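Long-range contact in ActII protein (Streptomyces coelicolor, PDB 2OPT), which probably represses transcription as a dimeric, TetR-like DNA-binding regulator that can also bind actinorhodin or one of its biosynthetic precursors: residues A[51-63]-A[96-110]. Residues are numbered along the deposited sequence; the frame is centred on the assembly and turned at random.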
ATOM      1  N   ASP A  51     -22.199   1.049  -0.839  1.00 35.26           N
ATOM      2  CA  ASP A  51     -20.985   1.847  -0.918  1.00 35.96           C
ATOM      3  C   ASP A  51     -21.010   3.103  -0.071  1.00 33.15           C
ATOM      4  O   ASP A  51     -20.009   3.489   0.498  1.00 35.33           O
ATOM      5  CB  ASP A  51     -20.701   2.168  -2.384  1.00 37.89           C
ATOM      6  CG  ASP A  51     -20.254   0.922  -3.148  1.00 45.71           C
ATOM      7  OD1 ASP A  51     -19.717  -0.025  -2.486  1.00 49.00           O
ATOM      8  OD2 ASP A  51     -20.396   0.897  -4.398  1.00 51.16           O
ATOM      9  N   GLU A  52     -22.141   3.758   0.019  1.00 31.72           N
ATOM     10  CA  GLU A  52     -22.251   4.979   0.817  1.00 30.26           C
ATOM     11  C   GLU A  52     -22.200   4.615   2.276  1.00 29.62           C
ATOM     12  O   GLU A  52     -21.671   5.348   3.088  1.00 30.34           O
ATOM     13  CB  GLU A  52     -23.573   5.623   0.496  1.00 31.60           C
ATOM     14  CG  GLU A  52     -23.482   6.111  -1.009  1.00 33.89           C
ATOM     15  CD  GLU A  52     -24.805   6.482  -1.698  1.00 45.66           C
ATOM     16  OE1 GLU A  52     -25.867   5.933  -1.355  1.00 49.18           O
ATOM     17  OE2 GLU A  52     -24.768   7.308  -2.661  1.00 50.51           O
ATOM     18  N   LEU A  53     -22.798   3.489   2.599  1.00 28.55           N
ATOM     19  CA  LEU A  53     -22.793   2.994   3.993  1.00 28.13           C
ATOM     20  C   LEU A  53     -21.354   2.792   4.460  1.00 27.96           C
ATOM     21  O   LEU A  53     -20.974   3.198   5.559  1.00 31.06           O
ATOM     22  CB  LEU A  53     -23.585   1.699   4.026  1.00 27.72           C
ATOM     23  CG  LEU A  53     -23.726   0.997   5.403  1.00 27.23           C
ATOM     24  CD1 LEU A  53     -22.492   0.214   5.598  1.00 28.10           C
ATOM     25  CD2 LEU A  53     -24.000   1.978   6.571  1.00 29.02           C
ATOM     26  N   LEU A  54     -20.566   2.094   3.660  1.00 28.75           N
ATOM     27  CA  LEU A  54     -19.175   1.841   3.975  1.00 28.75           C
ATOM     28  C   LEU A  54     -18.378   3.152   4.136  1.00 28.76           C
ATOM     29  O   LEU A  54     -17.493   3.217   4.970  1.00 29.30           O
ATOM     30  CB  LEU A  54     -18.552   0.930   2.899  1.00 31.56           C
ATOM     31  CG  LEU A  54     -19.054  -0.525   2.942  1.00 31.74           C
ATOM     32  CD1 LEU A  54     -18.373  -1.305   1.837  1.00 34.24           C
ATOM     33  CD2 LEU A  54     -18.811  -1.170   4.329  1.00 31.92           C
ATOM     34  N   ASP A  55     -18.675   4.189   3.341  1.00 29.69           N
ATOM     35  CA  ASP A  55     -18.018   5.507   3.500  1.00 28.49           C
ATOM     36  C   ASP A  55     -18.297   5.970   4.919  1.00 27.87           C
ATOM     37  O   ASP A  55     -17.444   6.592   5.579  1.00 27.21           O
ATOM     38  CB  ASP A  55     -18.631   6.552   2.545  1.00 28.96           C
ATOM     39  CG  ASP A  55     -18.217   6.368   1.066  1.00 33.78           C
ATOM     40  OD1 ASP A  55     -17.163   5.785   0.799  1.00 34.47           O
ATOM     41  OD2 ASP A  55     -18.910   6.917   0.158  1.00 39.98           O
ATOM     42  N   LEU A  56     -19.511   5.698   5.410  1.00 27.11           N
ATOM     43  CA  LEU A  56     -19.901   6.185   6.736  1.00 26.31           C
ATOM     44  C   LEU A  56     -19.245   5.414   7.882  1.00 26.99           C
ATOM     45  O   LEU A  56     -18.958   5.984   8.951  1.00 26.74           O
ATOM     46  CB  LEU A  56     -21.430   6.153   6.869  1.00 26.51           C
ATOM     47  CG  LEU A  56     -22.269   7.126   6.022  1.00 27.11           C
ATOM     48  CD1 LEU A  56     -23.750   6.816   6.233  1.00 29.97           C
ATOM     49  CD2 LEU A  56     -22.000   8.554   6.364  1.00 28.10           C
ATOM     50  N   VAL A  57     -19.116   4.104   7.682  1.00 26.87           N
ATOM     51  CA  VAL A  57     -18.490   3.194   8.642  1.00 25.70           C
ATOM     52  C   VAL A  57     -17.010   3.628   8.706  1.00 27.10           C
ATOM     53  O   VAL A  57     -16.443   3.768   9.773  1.00 26.58           O
ATOM     54  CB  VAL A  57     -18.643   1.747   8.186  1.00 25.15           C
ATOM     55  CG1 VAL A  57     -17.782   0.819   9.008  1.00 25.11           C
ATOM     56  CG2 VAL A  57     -20.111   1.267   8.284  1.00 20.37           C
ATOM     57  N   PHE A  58     -16.413   3.912   7.549  1.00 27.51           N
ATOM     58  CA  PHE A  58     -15.042   4.379   7.553  1.00 29.11           C
ATOM     59  C   PHE A  58     -14.880   5.653   8.379  1.00 28.95           C
ATOM     60  O   PHE A  58     -13.961   5.739   9.199  1.00 28.63           O
ATOM     61  CB  PHE A  58     -14.538   4.564   6.106  1.00 31.22           C
ATOM     62  CG  PHE A  58     -13.082   5.019   5.995  1.00 34.23           C
ATOM     63  CD1 PHE A  58     -12.112   4.542   6.869  1.00 38.00           C
ATOM     64  CD2 PHE A  58     -12.696   5.879   4.972  1.00 35.28           C
ATOM     65  CE1 PHE A  58     -10.783   4.951   6.756  1.00 39.24           C
ATOM     66  CE2 PHE A  58     -11.377   6.282   4.837  1.00 38.38           C
ATOM     67  CZ  PHE A  58     -10.416   5.808   5.720  1.00 37.19           C
ATOM     68  N   ASP A  59     -15.763   6.641   8.196  1.00 27.80           N
ATOM     69  CA  ASP A  59     -15.576   7.876   8.947  1.00 26.69           C
ATOM     70  C   ASP A  59     -15.818   7.707  10.431  1.00 27.06           C
ATOM     71  O   ASP A  59     -15.161   8.351  11.264  1.00 26.97           O
ATOM     72  CB  ASP A  59     -16.466   8.985   8.424  1.00 27.15           C
ATOM     73  CG  ASP A  59     -15.972  10.331   8.871  1.00 28.49           C
ATOM     74  OD1 ASP A  59     -14.887  10.737   8.396  1.00 21.94           O
ATOM     75  OD2 ASP A  59     -16.586  10.899   9.818  1.00 27.94           O
ATOM     76  N   ILE A  60     -16.740   6.833  10.805  1.00 26.52           N
ATOM     77  CA  ILE A  60     -17.073   6.770  12.231  1.00 26.50           C
ATOM     78  C   ILE A  60     -15.950   6.261  13.152  1.00 27.24           C
ATOM     79  O   ILE A  60     -15.830   6.678  14.306  1.00 29.17           O
ATOM     80  CB  ILE A  60     -18.378   5.996  12.433  1.00 27.31           C
ATOM     81  CG1 ILE A  60     -19.100   6.570  13.648  1.00 27.19           C
ATOM     82  CG2 ILE A  60     -18.121   4.443  12.553  1.00 26.59           C
ATOM     83  CD1 ILE A  60     -20.517   6.129  13.721  1.00 36.71           C
ATOM     84  N   VAL A  61     -15.157   5.307  12.665  1.00 26.63           N
ATOM     85  CA  VAL A  61     -14.066   4.722  13.451  1.00 24.94           C
ATOM     86  C   VAL A  61     -12.865   5.709  13.565  1.00 25.90           C
ATOM     87  O   VAL A  61     -12.032   5.575  14.431  1.00 23.65           O
ATOM     88  CB  VAL A  61     -13.579   3.404  12.777  1.00 25.01           C
ATOM     89  CG1 VAL A  61     -14.640   2.380  12.872  1.00 27.40           C
ATOM     90  CG2 VAL A  61     -13.242   3.627  11.254  1.00 26.10           C
ATOM     91  N   LEU A  62     -12.762   6.668  12.642  1.00 25.38           N
ATOM     92  CA  LEU A  62     -11.675   7.653  12.638  1.00 26.80           C
ATOM     93  C   LEU A  62     -11.703   8.571  13.833  1.00 28.62           C
ATOM     94  O   LEU A  62     -10.717   9.236  14.121  1.00 28.58           O
ATOM     95  CB  LEU A  62     -11.741   8.504  11.382  1.00 26.95           C
ATOM     96  CG  LEU A  62     -11.385   7.749  10.098  1.00 26.42           C
ATOM     97  CD1 LEU A  62     -11.378   8.709   8.857  1.00 27.06           C
ATOM     98  CD2 LEU A  62      -9.994   7.150  10.260  1.00 31.70           C
ATOM     99  N   THR A  63     -12.840   8.597  14.532  1.00 29.29           N
ATOM    100  CA  THR A  63     -12.914   9.227  15.811  1.00 31.80           C
ATOM    101  C   THR A  63     -11.857   8.657  16.723  1.00 31.47           C
ATOM    102  O   THR A  63     -11.410   9.341  17.629  1.00 33.59           O
ATOM    103  CB  THR A  63     -14.320   9.053  16.479  1.00 33.41           C
ATOM    104  OG1 THR A  63     -14.458  10.087  17.445  1.00 37.28           O
ATOM    105  CG2 THR A  63     -14.468   7.718  17.214  1.00 33.08           C
ATOM    106  N   LEU A  96     -11.245  -3.421   8.006  1.00 35.96           N
ATOM    107  CA  LEU A  96     -11.445  -1.980   7.911  1.00 37.74           C
ATOM    108  C   LEU A  96     -10.463  -1.351   6.929  1.00 37.77           C
ATOM    109  O   LEU A  96     -10.810  -0.423   6.198  1.00 37.75           O
ATOM    110  CB  LEU A  96     -11.305  -1.327   9.287  1.00 36.36           C
ATOM    111  CG  LEU A  96     -11.521   0.186   9.345  1.00 41.15           C
ATOM    112  CD1 LEU A  96     -12.941   0.543   8.936  1.00 39.60           C
ATOM    113  CD2 LEU A  96     -11.208   0.722  10.734  1.00 40.12           C
ATOM    114  N   ALA A  97      -9.236  -1.860   6.919  1.00 33.87           N
ATOM    115  CA  ALA A  97      -8.235  -1.432   5.948  1.00 36.74           C
ATOM    116  C   ALA A  97      -8.678  -1.750   4.524  1.00 39.62           C
ATOM    117  O   ALA A  97      -8.274  -1.080   3.574  1.00 39.58           O
ATOM    118  CB  ALA A  97      -6.894  -2.082   6.247  1.00 38.25           C
ATOM    119  N   ARG A  98      -9.510  -2.777   4.384  1.00 41.48           N
ATOM    120  CA  ARG A  98     -10.055  -3.154   3.078  1.00 45.30           C
ATOM    121  C   ARG A  98     -10.989  -2.058   2.611  1.00 44.96           C
ATOM    122  O   ARG A  98     -11.040  -1.724   1.451  1.00 48.42           O
ATOM    123  CB  ARG A  98     -10.826  -4.473   3.164  1.00 46.49           C
ATOM    124  CG  ARG A  98     -10.080  -5.720   2.778  1.00 50.91           C
ATOM    125  CD  ARG A  98     -11.014  -6.954   2.856  1.00 52.70           C
ATOM    126  NE  ARG A  98     -11.961  -7.002   1.726  1.00 56.28           N
ATOM    127  CZ  ARG A  98     -12.915  -7.916   1.543  1.00 59.19           C
ATOM    128  NH1 ARG A  98     -13.098  -8.909   2.404  1.00 60.02           N
ATOM    129  NH2 ARG A  98     -13.697  -7.846   0.477  1.00 62.56           N
ATOM    130  N   ILE A  99     -11.756  -1.499   3.525  1.00 42.78           N
ATOM    131  CA  ILE A  99     -12.667  -0.419   3.155  1.00 42.30           C
ATOM    132  C   ILE A  99     -11.886   0.849   2.907  1.00 42.21           C
ATOM    133  O   ILE A  99     -12.179   1.597   1.977  1.00 41.92           O
ATOM    134  CB  ILE A  99     -13.649  -0.179   4.335  1.00 41.41           C
ATOM    135  CG1 ILE A  99     -14.537  -1.403   4.562  1.00 40.43           C
ATOM    136  CG2 ILE A  99     -14.456   1.084   4.166  1.00 40.16           C
ATOM    137  CD1 ILE A  99     -15.288  -1.328   5.891  1.00 41.86           C
ATOM    138  N   ALA A 100     -10.907   1.105   3.786  1.00 41.37           N
ATOM    139  CA  ALA A 100     -10.110   2.328   3.769  1.00 42.54           C
ATOM    140  C   ALA A 100      -9.254   2.502   2.546  1.00 46.10           C
ATOM    141  O   ALA A 100      -8.992   3.618   2.146  1.00 47.36           O
ATOM    142  CB  ALA A 100      -9.221   2.383   4.986  1.00 42.15           C
ATOM    143  N   ILE A 101      -8.770   1.405   1.979  1.00 49.75           N
ATOM    144  CA  ILE A 101      -7.653   1.464   1.011  1.00 55.27           C
ATOM    145  C   ILE A 101      -7.933   2.292  -0.269  1.00 59.03           C
ATOM    146  O   ILE A 101      -7.006   2.919  -0.856  1.00 62.59           O
ATOM    147  CB  ILE A 101      -7.123   0.015   0.692  1.00 57.82           C
ATOM    148  CG1 ILE A 101      -5.683  -0.010   0.114  1.00 63.46           C
ATOM    149  CG2 ILE A 101      -8.186  -0.864  -0.042  1.00 59.19           C
ATOM    150  CD1 ILE A 101      -5.192   1.235  -0.585  1.00 67.61           C
ATOM    151  N   ASP A 102      -9.189   2.292  -0.704  1.00 58.99           N
ATOM    152  CA  ASP A 102      -9.653   2.978  -1.901  0.60 62.24           C
ATOM    153  C   ASP A 102     -10.454   4.270  -1.565  1.00 60.02           C
ATOM    154  O   ASP A 102     -11.084   4.861  -2.436  1.00 63.35           O
ATOM    155  CB  ASP A 102     -10.558   2.001  -2.651  0.60 65.01           C
ATOM    156  CG  ASP A 102     -11.767   1.569  -1.812  0.60 62.56           C
ATOM    157  OD1 ASP A 102     -11.612   1.321  -0.597  0.60 56.47           O
ATOM    158  OD2 ASP A 102     -12.881   1.487  -2.372  0.60 66.23           O
ATOM    159  N   ARG A 103     -10.470   4.674  -0.297  1.00 55.71           N
ATOM    160  CA  ARG A 103     -11.298   5.800   0.145  1.00 52.85           C
ATOM    161  C   ARG A 103     -10.468   6.996   0.645  1.00 52.13           C
ATOM    162  O   ARG A 103      -9.354   6.819   1.148  1.00 51.46           O
ATOM    163  CB  ARG A 103     -12.267   5.326   1.235  1.00 50.75           C
ATOM    164  CG  ARG A 103     -13.372   4.405   0.703  1.00 50.94           C
ATOM    165  CD  ARG A 103     -14.367   3.996   1.808  1.00 48.80           C
ATOM    166  NE  ARG A 103     -15.662   3.678   1.185  1.00 50.97           N
ATOM    167  CZ  ARG A 103     -15.962   2.524   0.581  1.00 50.22           C
ATOM    168  NH1 ARG A 103     -15.086   1.518   0.556  1.00 46.26           N
ATOM    169  NH2 ARG A 103     -17.155   2.368   0.028  1.00 52.06           N
ATOM    170  N   VAL A 104     -11.010   8.207   0.484  1.00 51.74           N
ATOM    171  CA  VAL A 104     -10.375   9.430   0.993  1.00 51.40           C
ATOM    172  C   VAL A 104     -11.110   9.797   2.289  1.00 49.40           C
ATOM    173  O   VAL A 104     -12.318   9.918   2.285  1.00 49.32           O
ATOM    174  CB  VAL A 104     -10.428  10.605  -0.065  1.00 54.77           C
ATOM    175  CG1 VAL A 104     -10.039  11.948   0.556  1.00 53.97           C
ATOM    176  CG2 VAL A 104      -9.548  10.285  -1.310  1.00 55.05           C
ATOM    177  N   PRO A 105     -10.383   9.893   3.414  1.00 48.40           N
ATOM    178  CA  PRO A 105     -11.058  10.155   4.673  1.00 46.64           C
ATOM    179  C   PRO A 105     -11.451  11.631   4.764  1.00 47.47           C
ATOM    180  O   PRO A 105     -10.823  12.403   5.478  1.00 49.07           O
ATOM    181  CB  PRO A 105     -10.023   9.747   5.742  1.00 46.17           C
ATOM    182  CG  PRO A 105      -8.680   9.777   5.067  1.00 49.34           C
ATOM    183  CD  PRO A 105      -8.909   9.751   3.558  1.00 50.20           C
ATOM    184  N   LEU A 106     -12.486  12.005   4.023  1.00 47.03           N
ATOM    185  CA  LEU A 106     -13.020  13.358   4.070  1.00 48.78           C
ATOM    186  C   LEU A 106     -14.510  13.409   4.476  1.00 48.69           C
ATOM    187  O   LEU A 106     -15.269  14.244   3.975  1.00 52.06           O
ATOM    188  CB  LEU A 106     -12.801  14.064   2.735  1.00 50.99           C
ATOM    189  CG  LEU A 106     -11.648  15.066   2.583  1.00 55.49           C
ATOM    190  CD1 LEU A 106     -10.630  15.131   3.747  1.00 55.05           C
ATOM    191  CD2 LEU A 106     -10.935  14.785   1.287  1.00 55.35           C
ATOM    192  N   GLY A 107     -14.941  12.503   5.348  1.00 40.59           N
ATOM    193  CA  GLY A 107     -16.132  12.782   6.108  1.00 37.50           C
ATOM    194  C   GLY A 107     -15.707  13.630   7.316  1.00 34.70           C
ATOM    195  O   GLY A 107     -14.553  14.013   7.439  1.00 32.94           O
ATOM    196  N   PRO A 108     -16.640  13.875   8.242  1.00 34.42           N
ATOM    197  CA  PRO A 108     -16.455  14.687   9.440  1.00 32.57           C
ATOM    198  C   PRO A 108     -15.217  14.332  10.203  1.00 31.05           C
ATOM    199  O   PRO A 108     -14.364  15.170  10.397  1.00 29.86           O
ATOM    200  CB  PRO A 108     -17.674  14.349  10.282  1.00 34.51           C
ATOM    201  CG  PRO A 108     -18.716  13.845   9.298  1.00 34.87           C
ATOM    202  CD  PRO A 108     -18.010  13.321   8.124  1.00 35.06           C
ATOM    203  N   ASN A 109     -15.108  13.094  10.668  1.00 30.48           N
ATOM    204  CA  ASN A 109     -13.961  12.729  11.489  1.00 29.46           C
ATOM    205  C   ASN A 109     -12.686  12.742  10.660  1.00 29.90           C
ATOM    206  O   ASN A 109     -11.608  13.135  11.150  1.00 28.81           O
ATOM    207  CB  ASN A 109     -14.164  11.375  12.135  1.00 30.32           C
ATOM    208  CG  ASN A 109     -15.176  11.431  13.193  1.00 27.64           C
ATOM    209  OD1 ASN A 109     -15.198  12.356  14.018  1.00 27.89           O
ATOM    210  ND2 ASN A 109     -16.084  10.472  13.163  1.00 26.08           N
ATOM    211  N   GLY A 110     -12.833  12.372   9.394  1.00 29.27           N
ATOM    212  CA  GLY A 110     -11.675  12.309   8.526  1.00 29.92           C
ATOM    213  C   GLY A 110     -11.088  13.680   8.267  1.00 31.58           C
ATOM    214  O   GLY A 110      -9.856  13.829   8.291  1.00 30.53           O
TER
HETATM  215  O   HOH W   1     -13.873   9.985   6.246  1.00 26.64           O
HETATM  216  O   HOH W   2     -16.048  12.602  16.623  1.00 31.59           O
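Phe-58 lies against Ala-100 and Pro-105 where, in this TetR-like fold, helix 50-61, which follows the predicted helix-turn-helix, packs on the C-terminal domain, the ligand-binding part in TetR relatives. The segments of helix 51-61 and helix 96-100 cross at -115°, and the chain from Arg-103 to Gly-107 then runs on to helix 108-123. The tight part is apolar. With CG anti to the backbone N (chi1 -178°), Phe-58 extends its ring so that Ala-100 CA sits over one face, a CH-pi contact 4.1 Å from the centroid. Pro-105 CB meets both Phe-58 CE2 and Leu-62 CD1, while Val-61 CG2 and Leu-96 CD2 touch tip to tip at 3.6 Å. Met-89 of helix 75-92 backs Val-61, Leu-62 and Leu-96.

The polar, more open side begins at Arg-103. Arg-103 NE makes a salt bridge of 2.6 Å to Asp-55 OD1, met on the anti side, NH2 reaches Asp-51 O, and NH1 bonds Ile-99 O almost straight (173°); Leu-54 CB rests over one guanidinium face. A leucine in place of Arg-103 would probably leave Asp-55 without its charged mate and Asp-51 O without its bond from across the contact. At the far end, buried Asp-59 accepts from the first backbone N-H groups of helix 108-123, whose N-cap position is Gly-107: OD2 takes Asn-109 N through its syn lone pair, and OD1 takes Gly-110 N. A water joins Asp-59 OD1 to Gly-107 N. Out at the solvent edge a second water links Thr-63 OG1 and Asn-109 OD1. Asn-109 ND2 binds Asp-59 O at 3.0 Å from above the carbonyl plane.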